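Local coordinates for protein sulfoquinovosidase (Escherichia coli, PDB 5AEG) that hydrolyses sulfoquinovosyl diacylglycerides and simple sulfoquinovosides, releasing sulfoquinovose that the bacterium degrades for carbon and sulfur, at residues L103-N109 with D220-F226; C38-G44 with H114-R120; A287-S291 with V302-W306. All blocks are in the same frame, centred on the assembly; numbering follows the deposited sequence.

How the contacts relate
Contacts 1 and 2 belong to the N-terminal beta domain and touch each other. Their centres are 12 Å apart, and N109 of contact 1 meets H114 and I41 of contact 2. In each, one side of the strand pair faces the domain interior with apolar residues, including F226 in contact 1. The outer side differs: contact 1 carries L104 and T223 among charged and polar groups, contact 2 two tryptophans with arginines. Contact 2 is the more buried. Contact 3 sits in the TIM-barrel domain, its nearest atoms about 29 Å from contact 2. It joins two largely buried loop segments. A single hydrogen bond and side-chain packing replace the backbone ladders, and it holds substrate-binding residues.

Contact 1 of 3, residues L103-N109 with D220-F226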
loop_
_atom_site.group_PDB
_atom_site.type_symbol
_atom_site.label_atom_id
_atom_site.label_comp_id
_atom_site.label_asym_id
_atom_site.label_seq_id
_atom_site.Cartn_x
_atom_site.Cartn_y
_atom_site.Cartn_z
ATOM N N LEU A 103 -20.940 5.218 -14.492
ATOM C CA LEU A 103 -21.819 6.057 -13.726
ATOM C C LEU A 103 -21.050 7.168 -13.003
ATOM O O LEU A 103 -20.136 6.871 -12.237
ATOM C CB LEU A 103 -22.620 5.215 -12.818
ATOM C CG LEU A 103 -23.496 5.999 -11.834
ATOM C CD1 LEU A 103 -24.574 6.779 -12.605
ATOM C CD2 LEU A 103 -24.086 5.174 -10.768
ATOM N N LEU A 104 -21.357 8.450 -13.271
ATOM C CA LEU A 104 -20.770 9.637 -12.562
ATOM C C LEU A 104 -21.814 10.298 -11.644
ATOM O O LEU A 104 -22.925 10.660 -12.150
ATOM C CB LEU A 104 -20.262 10.629 -13.587
ATOM C CG LEU A 104 -19.632 11.949 -13.172
ATOM C CD1 LEU A 104 -18.389 11.632 -12.354
ATOM C CD2 LEU A 104 -19.259 12.830 -14.376
ATOM N N LEU A 105 -21.568 10.349 -10.292
ATOM C CA LEU A 105 -22.413 11.104 -9.354
ATOM C C LEU A 105 -21.655 12.313 -8.906
ATOM O O LEU A 105 -20.508 12.214 -8.435
ATOM C CB LEU A 105 -22.854 10.294 -8.136
ATOM C CG LEU A 105 -23.565 8.970 -8.317
ATOM C CD1 LEU A 105 -24.034 8.485 -6.926
ATOM C CD2 LEU A 105 -24.750 9.076 -9.260
ATOM N N GLU A 106 -22.249 13.487 -9.070
ATOM C CA GLU A 106 -21.567 14.731 -8.730
ATOM C C GLU A 106 -22.441 15.490 -7.745
ATOM O O GLU A 106 -23.513 16.011 -8.121
ATOM C CB GLU A 106 -21.327 15.586 -9.971
ATOM C CG GLU A 106 -20.280 15.069 -10.921
ATOM C CD GLU A 106 -20.392 15.760 -12.274
ATOM O OE1 GLU A 106 -21.455 15.622 -12.917
ATOM O OE2 GLU A 106 -19.451 16.453 -12.660
ATOM N N LEU A 107 -21.956 15.623 -6.508
ATOM C CA LEU A 107 -22.723 16.223 -5.435
ATOM C C LEU A 107 -22.129 17.575 -5.130
ATOM O O LEU A 107 -20.913 17.697 -4.957
ATOM C CB LEU A 107 -22.598 15.355 -4.219
ATOM C CG LEU A 107 -23.810 14.900 -3.521
ATOM C CD1 LEU A 107 -23.373 13.849 -2.484
ATOM C CD2 LEU A 107 -24.492 16.110 -2.916
ATOM N N GLN A 108 -22.971 18.610 -5.020
ATOM C CA GLN A 108 -22.496 19.913 -4.588
ATOM C C GLN A 108 -23.453 20.553 -3.563
ATOM O O GLN A 108 -24.615 20.742 -3.864
ATOM C CB GLN A 108 -22.256 20.791 -5.828
ATOM C CG GLN A 108 -21.818 22.242 -5.563
ATOM C CD GLN A 108 -20.474 22.348 -4.809
ATOM O OE1 GLN A 108 -19.405 22.068 -5.360
ATOM N NE2 GLN A 108 -20.528 22.711 -3.514
ATOM N N ASN A 109 -22.973 20.839 -2.348
ATOM C CA ASN A 109 -23.792 21.401 -1.308
ATOM C C ASN A 109 -24.026 22.896 -1.693
ATOM O O ASN A 109 -23.194 23.492 -2.394
ATOM C CB ASN A 109 -23.152 21.315 0.060
ATOM C CG ASN A 109 -23.149 19.905 0.610
ATOM O OD1 ASN A 109 -23.732 19.007 0.022
ATOM N ND2 ASN A 109 -22.485 19.710 1.772
ATOM N N ASP A 220 -17.665 19.929 1.021
ATOM C CA ASP A 220 -18.927 20.412 0.496
ATOM C C ASP A 220 -19.289 19.921 -0.846
ATOM O O ASP A 220 -20.392 20.249 -1.355
ATOM C CB ASP A 220 -18.824 21.962 0.433
ATOM C CG ASP A 220 -17.781 22.412 -0.591
ATOM O OD1 ASP A 220 -16.584 22.147 -0.382
ATOM O OD2 ASP A 220 -18.140 22.899 -1.669
ATOM N N LYS A 221 -18.436 19.095 -1.471
ATOM C CA LYS A 221 -18.746 18.518 -2.751
ATOM C C LYS A 221 -18.181 17.117 -2.795
ATOM O O LYS A 221 -17.266 16.778 -2.027
ATOM C CB LYS A 221 -18.130 19.362 -3.854
ATOM C CG LYS A 221 -16.601 19.302 -4.009
ATOM C CD LYS A 221 -16.001 20.496 -4.776
ATOM C CE LYS A 221 -14.966 20.133 -5.842
ATOM N NZ LYS A 221 -13.712 19.449 -5.397
ATOM N N ALA A 222 -18.729 16.299 -3.668
ATOM C CA ALA A 222 -18.188 14.949 -3.887
ATOM C C ALA A 222 -18.406 14.489 -5.294
ATOM O O ALA A 222 -19.470 14.747 -5.878
ATOM C CB ALA A 222 -18.852 14.018 -2.939
ATOM N N THR A 223 -17.443 13.755 -5.829
ATOM C CA THR A 223 -17.586 13.119 -7.125
ATOM C C THR A 223 -17.263 11.639 -6.989
ATOM O O THR A 223 -16.130 11.311 -6.553
ATOM C CB THR A 223 -16.590 13.717 -8.091
ATOM O OG1 THR A 223 -16.877 15.131 -8.246
ATOM C CG2 THR A 223 -16.693 13.021 -9.412
ATOM N N LEU A 224 -18.222 10.797 -7.348
ATOM C CA LEU A 224 -18.088 9.342 -7.262
ATOM C C LEU A 224 -18.290 8.723 -8.655
ATOM O O LEU A 224 -19.184 9.132 -9.389
ATOM C CB LEU A 224 -19.165 8.757 -6.351
ATOM C CG LEU A 224 -19.307 9.326 -4.955
ATOM C CD1 LEU A 224 -20.200 10.583 -4.954
ATOM C CD2 LEU A 224 -19.822 8.267 -3.990
ATOM N N ARG A 225 -17.525 7.704 -8.982
ATOM C CA ARG A 225 -17.645 7.021 -10.280
ATOM C C ARG A 225 -17.798 5.566 -10.018
ATOM O O ARG A 225 -17.151 5.035 -9.112
ATOM C CB ARG A 225 -16.373 7.158 -11.065
ATOM C CG ARG A 225 -16.200 8.475 -11.812
ATOM C CD ARG A 225 -14.710 8.611 -12.198
ATOM N NE ARG A 225 -14.247 9.947 -11.918
ATOM C CZ ARG A 225 -14.540 10.974 -12.686
ATOM N NH1 ARG A 225 -15.226 10.778 -13.798
ATOM N NH2 ARG A 225 -14.138 12.172 -12.349
ATOM N N PHE A 226 -18.631 4.897 -10.824
ATOM C CA PHE A 226 -18.877 3.447 -10.691
ATOM C C PHE A 226 -18.758 2.777 -12.053
ATOM O O PHE A 226 -19.077 3.404 -13.142
ATOM C CB PHE A 226 -20.249 3.104 -10.161
ATOM C CG PHE A 226 -20.633 3.742 -8.878
ATOM C CD1 PHE A 226 -20.871 5.106 -8.804
ATOM C CD2 PHE A 226 -20.828 2.971 -7.742
ATOM C CE1 PHE A 226 -21.278 5.675 -7.643
ATOM C CE2 PHE A 226 -21.250 3.533 -6.568
ATOM C CZ PHE A 226 -21.470 4.912 -6.518
HETATM O O HOH W 1 -19.302 17.299 -7.348
#
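L104 and R225 run alongside each other. L104 CD1 sits 3.5 Å above one face of the R225 guanidinium, offset toward its rim. The same methyl touches T223 CG2 at 3.7 Å. The end of R225 is tied by a salt bridge to D198.

On the other side of the strand pair, L103 flanks F226, CD2 to CD1 at 3.8 Å. L105 comes in obliquely, its CD1 4.0 Å from F226 CE1. These side chains face inward in the galactose mutarotase-like beta domain. There L107, L224 and F226 pack on I117, L119 and L121 of strand 116-122. The two strands are antiparallel, and backbone bonds such as L105 N to L224 O, 2.8 Å, link L103, L105 and L107 with F226, L224 and A222.

Q108 bends at its second torsion (chi2 61°), which brings its amide back toward D220. NE2 donates to D220 OD2 at 3.0 Å, on the anti side of the carboxylate and somewhat out of its plane. It also donates to N109 O at 3.0 Å. Both acceptors lie in the amide plane, so the pair fixes its rotation. OE1 rests against K221 CB at 3.3 Å.

Contact 2 of 3, residues C38-G44 with H114-R120; sequences CLWIGSG and HNRIWLR
R120 reaches across the outer side of the strand pair to W40. Its CB stands near the backbone oxygen of C38, which accepts the R120 N-H. CG and CD pass the six-membered ring of W40, CD lying 3.7 Å from CZ3. NE comes to 3.5 Å from W40 CH2. At CZ the CH2 corner of W40 sits over the centre of one guanidinium face, the planes tilted 42° apart. NH1 and NH2 end the chain 3.8 and 4.0 Å from W40 CH2. The chain is extended (chi2 -177°, chi3 169°), which carries the group that far. NE also forms a salt bridge with E214, and Y212 makes a cation-pi contact with R120.

W118, paired with W40, sets its ring edge against the main chain of I41 and G42. CZ3 is 3.8 Å from I41 C. Further along, N115 and R116 both face G42 in a classic beta bulge. The N115 amide grips G44 twice: OD1 accepts from G44 N at 2.9 Å, on a lone pair, and ND2 donates to G44 O at 3.1 Å. R116 NH1 bonds N115 O at 2.8 Å; NH2 has a salt bridge to D59, and W218 a cation-pi contact with R116. L39 and I117 touch on the inner side.

The N115 side chain pairs with the G44 backbone beyond the bulge. The cationic ends lie among aromatic rings and carboxylates, which probably stabilise their charge.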
loop_
_atom_site.group_PDB
_atom_site.type_symbol
_atom_site.label_atom_id
_atom_site.label_comp_id
_atom_site.label_asym_id
_atom_site.label_seq_id
_atom_site.Cartn_x
_atom_site.Cartn_y
_atom_site.Cartn_z
ATOM N N CYS A 38 -31.271 9.351 1.528
ATOM C CA CYS A 38 -30.003 8.865 1.136
ATOM C C CYS A 38 -28.959 9.908 1.417
ATOM O O CYS A 38 -27.745 9.584 1.357
ATOM C CB CYS A 38 -29.993 8.526 -0.336
ATOM S SG CYS A 38 -29.972 9.827 -1.574
ATOM N N LEU A 39 -29.380 11.141 1.771
ATOM C CA LEU A 39 -28.387 12.243 1.888
ATOM C C LEU A 39 -28.580 13.132 3.064
ATOM O O LEU A 39 -29.715 13.504 3.388
ATOM C CB LEU A 39 -28.302 13.020 0.616
ATOM C CG LEU A 39 -27.457 14.264 0.506
ATOM C CD1 LEU A 39 -25.945 13.952 0.540
ATOM C CD2 LEU A 39 -27.729 15.001 -0.765
ATOM N N TRP A 40 -27.467 13.344 3.816
ATOM C CA TRP A 40 -27.392 14.312 4.882
ATOM C C TRP A 40 -26.223 15.254 4.579
ATOM O O TRP A 40 -25.198 14.852 4.018
ATOM C CB TRP A 40 -27.135 13.664 6.278
ATOM C CG TRP A 40 -28.143 12.783 6.886
ATOM C CD1 TRP A 40 -28.826 13.033 7.993
ATOM C CD2 TRP A 40 -28.543 11.473 6.447
ATOM N NE1 TRP A 40 -29.626 11.978 8.331
ATOM C CE2 TRP A 40 -29.512 11.013 7.361
ATOM C CE3 TRP A 40 -28.199 10.670 5.360
ATOM C CZ2 TRP A 40 -30.141 9.770 7.247
ATOM C CZ3 TRP A 40 -28.802 9.431 5.219
ATOM C CH2 TRP A 40 -29.740 8.967 6.184
ATOM N N ILE A 41 -26.384 16.545 4.893
ATOM C CA ILE A 41 -25.308 17.497 4.837
ATOM C C ILE A 41 -25.220 18.277 6.164
ATOM O O ILE A 41 -26.128 18.300 6.966
ATOM C CB ILE A 41 -25.380 18.434 3.626
ATOM C CG1 ILE A 41 -26.548 19.456 3.722
ATOM C CG2 ILE A 41 -25.622 17.614 2.375
ATOM C CD1 ILE A 41 -26.459 20.568 2.660
ATOM N N GLY A 42 -24.125 18.971 6.341
ATOM C CA GLY A 42 -23.960 19.731 7.553
ATOM C C GLY A 42 -22.594 20.346 7.623
ATOM O O GLY A 42 -21.989 20.659 6.628
ATOM N N SER A 43 -22.080 20.467 8.828
ATOM C CA SER A 43 -20.809 21.085 8.988
ATOM C C SER A 43 -20.096 20.619 10.256
ATOM O O SER A 43 -20.684 20.136 11.216
ATOM C CB SER A 43 -20.883 22.625 9.035
ATOM O OG SER A 43 -21.574 22.996 10.236
ATOM N N GLY A 44 -18.778 20.757 10.199
ATOM C CA GLY A 44 -17.965 20.376 11.365
ATOM C C GLY A 44 -16.657 21.093 11.346
ATOM O O GLY A 44 -16.273 21.703 10.327
ATOM N N HIS A 114 -21.203 24.326 4.352
ATOM C CA HIS A 114 -21.709 23.000 4.676
ATOM C C HIS A 114 -20.624 22.039 4.197
ATOM O O HIS A 114 -20.667 21.538 3.079
ATOM C CB HIS A 114 -23.049 22.717 4.029
ATOM C CG HIS A 114 -24.182 23.373 4.745
ATOM N ND1 HIS A 114 -25.230 23.968 4.087
ATOM C CD2 HIS A 114 -24.411 23.563 6.063
ATOM C CE1 HIS A 114 -26.074 24.477 4.968
ATOM N NE2 HIS A 114 -25.620 24.212 6.174
ATOM N N ASN A 115 -19.627 21.838 5.062
ATOM C CA ASN A 115 -18.452 20.992 4.730
ATOM C C ASN A 115 -18.495 19.535 5.219
ATOM O O ASN A 115 -17.439 18.922 5.492
ATOM C CB ASN A 115 -17.211 21.685 5.247
ATOM C CG ASN A 115 -17.125 21.711 6.758
ATOM O OD1 ASN A 115 -18.103 21.495 7.511
ATOM N ND2 ASN A 115 -15.907 21.881 7.228
ATOM N N ARG A 116 -19.694 19.005 5.370
ATOM C CA ARG A 116 -19.959 17.603 5.698
ATOM C C ARG A 116 -21.026 17.025 4.741
ATOM O O ARG A 116 -22.017 17.724 4.396
ATOM C CB ARG A 116 -20.435 17.401 7.121
ATOM C CG ARG A 116 -19.449 17.879 8.196
ATOM C CD ARG A 116 -18.296 16.884 8.361
ATOM N NE ARG A 116 -17.235 17.322 9.294
ATOM C CZ ARG A 116 -16.164 18.076 8.990
ATOM N NH1 ARG A 116 -15.944 18.579 7.804
ATOM N NH2 ARG A 116 -15.321 18.377 9.957
ATOM N N ILE A 117 -20.770 15.813 4.254
ATOM C CA ILE A 117 -21.718 15.103 3.452
ATOM C C ILE A 117 -21.763 13.678 4.044
ATOM O O ILE A 117 -20.711 13.068 4.391
ATOM C CB ILE A 117 -21.326 15.051 1.943
ATOM C CG1 ILE A 117 -21.444 16.370 1.210
ATOM C CG2 ILE A 117 -22.050 13.860 1.254
ATOM C CD1 ILE A 117 -20.526 16.474 -0.042
ATOM N N TRP A 118 -22.957 13.114 4.143
ATOM C CA TRP A 118 -23.140 11.668 4.372
ATOM C C TRP A 118 -24.039 11.137 3.289
ATOM O O TRP A 118 -25.174 11.641 3.133
ATOM C CB TRP A 118 -23.771 11.369 5.704
ATOM C CG TRP A 118 -23.081 11.835 6.933
ATOM C CD1 TRP A 118 -22.388 11.016 7.847
ATOM C CD2 TRP A 118 -22.984 13.179 7.459
ATOM N NE1 TRP A 118 -21.883 11.785 8.854
ATOM C CE2 TRP A 118 -22.239 13.100 8.673
ATOM C CE3 TRP A 118 -23.476 14.414 7.063
ATOM C CZ2 TRP A 118 -22.005 14.198 9.476
ATOM C CZ3 TRP A 118 -23.217 15.500 7.834
ATOM C CH2 TRP A 118 -22.488 15.393 9.050
ATOM N N LEU A 119 -23.572 10.150 2.503
ATOM C CA LEU A 119 -24.342 9.580 1.440
ATOM C C LEU A 119 -24.453 8.107 1.636
ATOM O O LEU A 119 -23.424 7.457 1.838
ATOM C CB LEU A 119 -23.652 9.884 0.126
ATOM C CG LEU A 119 -24.252 9.235 -1.136
ATOM C CD1 LEU A 119 -25.577 9.909 -1.559
ATOM C CD2 LEU A 119 -23.272 9.343 -2.297
ATOM N N ARG A 120 -25.685 7.574 1.594
ATOM C CA ARG A 120 -25.937 6.135 1.645
ATOM C C ARG A 120 -26.153 5.533 0.258
ATOM O O ARG A 120 -26.964 5.991 -0.596
ATOM C CB ARG A 120 -27.065 5.724 2.623
ATOM C CG ARG A 120 -26.937 6.269 4.014
ATOM C CD ARG A 120 -28.008 5.800 4.943
ATOM N NE ARG A 120 -27.658 6.154 6.299
ATOM C CZ ARG A 120 -28.445 5.876 7.337
ATOM N NH1 ARG A 120 -29.607 5.295 7.158
ATOM N NH2 ARG A 120 -28.085 6.193 8.550
#

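Contact 3 of 3, residues A287-S291 with V302-W306; sequences AQDWS and VMWNW
This is a buried loop-to-loop contact beside the substrate pocket, held by a hydrogen bond from S291 to M303. Residues 287-291 follow barrel strand 282-286, and residues 302-306 start at the end of strand 299-302 and run on as loop. S291 OG donates to M303 O at 2.6 Å, with the donor in the carbonyl plane. OG lies between the backbone N and the carbonyl carbon (chi1 68°), which turns it to that acceptor. M303 O also takes a weak bond from N305 N, across the inverse gamma turn centred on W304.

V302 wedges its two methyls against the first loop. CG1 meets Q288 O at 3.2 Å and S291 OG at 3.4 Å. CG2 lies 3.7 Å from Q288 CG, where the two side chains cross. M303 CB in turn packs on S291 O at 3.5 Å.

The setting is the family 31 TIM barrel, whose active site lies at the C-terminal ends of the parallel strands. Q288, V302 and W304 bind the sulfoquinovosyl substrate, as do nearby R301 and H537. The contact therefore ties together two loops that contribute to one pocket. A type I turn from A287 to W290 shapes the first. In the second, W304 directs its CB away from 287-291 and makes no contact with it; its ring meets F367 edge-to-face.

On the side of strand 329-334, W290 CH2 touches W306 C at 3.8 Å. One face of the W290 ring carries S291 CB. Both indole nitrogens are satisfied: W290 NE1 bonds Y333 O and W306 NE1 bonds Y337 O. Q288 NE2 donates to Q262 OE1.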
loop_
_atom_site.group_PDB
_atom_site.type_symbol
_atom_site.label_atom_id
_atom_site.label_comp_id
_atom_site.label_asym_id
_atom_site.label_seq_id
_atom_site.Cartn_x
_atom_site.Cartn_y
_atom_site.Cartn_z
ATOM N N ALA A 287 21.289 -0.259 0.754
ATOM C CA ALA A 287 22.007 0.361 1.871
ATOM C C ALA A 287 21.375 1.725 2.125
ATOM O O ALA A 287 21.716 2.751 1.468
ATOM C CB ALA A 287 23.505 0.535 1.511
ATOM N N GLN A 288 20.442 1.766 3.049
ATOM C CA GLN A 288 19.743 3.035 3.291
ATOM C C GLN A 288 20.636 4.161 3.924
ATOM O O GLN A 288 20.236 5.350 3.848
ATOM C CB GLN A 288 18.486 2.827 4.094
ATOM C CG GLN A 288 18.686 2.291 5.507
ATOM C CD GLN A 288 17.390 2.275 6.315
ATOM O OE1 GLN A 288 16.329 2.725 5.847
ATOM N NE2 GLN A 288 17.521 1.884 7.597
ATOM N N ASP A 289 21.761 3.768 4.531
ATOM C CA ASP A 289 22.748 4.747 5.077
ATOM C C ASP A 289 23.795 5.256 4.083
ATOM O O ASP A 289 24.772 5.857 4.545
ATOM C CB ASP A 289 23.419 4.220 6.414
ATOM C CG ASP A 289 24.237 3.012 6.227
ATOM O OD1 ASP A 289 23.945 2.269 5.263
ATOM O OD2 ASP A 289 25.216 2.793 6.986
ATOM N N TRP A 290 23.514 5.144 2.770
ATOM C CA TRP A 290 24.310 5.656 1.703
ATOM C C TRP A 290 24.657 7.152 1.821
ATOM O O TRP A 290 25.695 7.590 1.311
ATOM C CB TRP A 290 23.677 5.381 0.366
ATOM C CG TRP A 290 22.536 6.290 0.070
ATOM C CD1 TRP A 290 21.363 6.362 0.763
ATOM C CD2 TRP A 290 22.486 7.324 -0.913
ATOM N NE1 TRP A 290 20.587 7.357 0.243
ATOM C CE2 TRP A 290 21.259 7.982 -0.762
ATOM C CE3 TRP A 290 23.373 7.775 -1.892
ATOM C CZ2 TRP A 290 20.850 9.065 -1.606
ATOM C CZ3 TRP A 290 22.969 8.836 -2.754
ATOM C CH2 TRP A 290 21.712 9.466 -2.571
ATOM N N SER A 291 23.798 7.861 2.520
ATOM C CA SER A 291 23.837 9.303 2.780
ATOM C C SER A 291 24.470 9.636 4.134
ATOM O O SER A 291 24.667 10.795 4.481
ATOM C CB SER A 291 22.353 9.814 2.658
ATOM O OG SER A 291 21.534 9.298 3.725
ATOM N N VAL A 302 19.533 7.169 9.598
ATOM C CA VAL A 302 20.008 7.593 8.308
ATOM C C VAL A 302 20.072 9.144 8.381
ATOM O O VAL A 302 19.198 9.765 8.988
ATOM C CB VAL A 302 19.033 7.162 7.211
ATOM C CG1 VAL A 302 19.399 7.736 5.876
ATOM C CG2 VAL A 302 18.988 5.644 7.123
ATOM N N MET A 303 21.074 9.707 7.721
ATOM C CA MET A 303 21.246 11.139 7.579
ATOM C C MET A 303 20.358 11.609 6.435
ATOM O O MET A 303 20.515 11.195 5.246
ATOM C CB MET A 303 22.762 11.431 7.321
ATOM C CG MET A 303 23.157 12.867 7.005
ATOM S SD MET A 303 23.118 13.879 8.494
ATOM C CE MET A 303 24.369 13.136 9.528
ATOM N N TRP A 304 19.406 12.498 6.725
ATOM C CA TRP A 304 18.452 12.895 5.699
ATOM C C TRP A 304 18.922 14.009 4.735
ATOM O O TRP A 304 18.339 15.111 4.646
ATOM C CB TRP A 304 17.100 13.240 6.341
ATOM C CG TRP A 304 16.365 12.084 6.958
ATOM C CD1 TRP A 304 16.804 10.835 7.141
ATOM C CD2 TRP A 304 15.046 12.114 7.474
ATOM N NE1 TRP A 304 15.861 10.070 7.802
ATOM C CE2 TRP A 304 14.770 10.853 8.003
ATOM C CE3 TRP A 304 14.090 13.102 7.584
ATOM C CZ2 TRP A 304 13.551 10.544 8.582
ATOM C CZ3 TRP A 304 12.861 12.766 8.198
ATOM C CH2 TRP A 304 12.620 11.513 8.630
ATOM N N ASN A 305 20.013 13.750 4.048
ATOM C CA ASN A 305 20.487 14.610 2.985
ATOM C C ASN A 305 20.909 13.703 1.822
ATOM O O ASN A 305 21.868 12.975 1.950
ATOM C CB ASN A 305 21.662 15.470 3.490
ATOM C CG ASN A 305 21.958 16.631 2.537
ATOM O OD1 ASN A 305 21.195 17.575 2.454
ATOM N ND2 ASN A 305 22.964 16.481 1.728
ATOM N N TRP A 306 20.216 13.849 0.693
ATOM C CA TRP A 306 20.129 12.847 -0.381
ATOM C C TRP A 306 21.256 13.029 -1.416
ATOM O O TRP A 306 21.081 13.327 -2.603
ATOM C CB TRP A 306 18.704 12.786 -0.980
ATOM C CG TRP A 306 17.678 12.949 0.060
ATOM C CD1 TRP A 306 16.712 13.912 0.114
ATOM C CD2 TRP A 306 17.454 12.116 1.167
ATOM N NE1 TRP A 306 15.948 13.771 1.218
ATOM C CE2 TRP A 306 16.412 12.710 1.920
ATOM C CE3 TRP A 306 18.115 10.991 1.683
ATOM C CZ2 TRP A 306 15.932 12.155 3.052
ATOM C CZ3 TRP A 306 17.629 10.439 2.832
ATOM C CH2 TRP A 306 16.567 11.013 3.504
#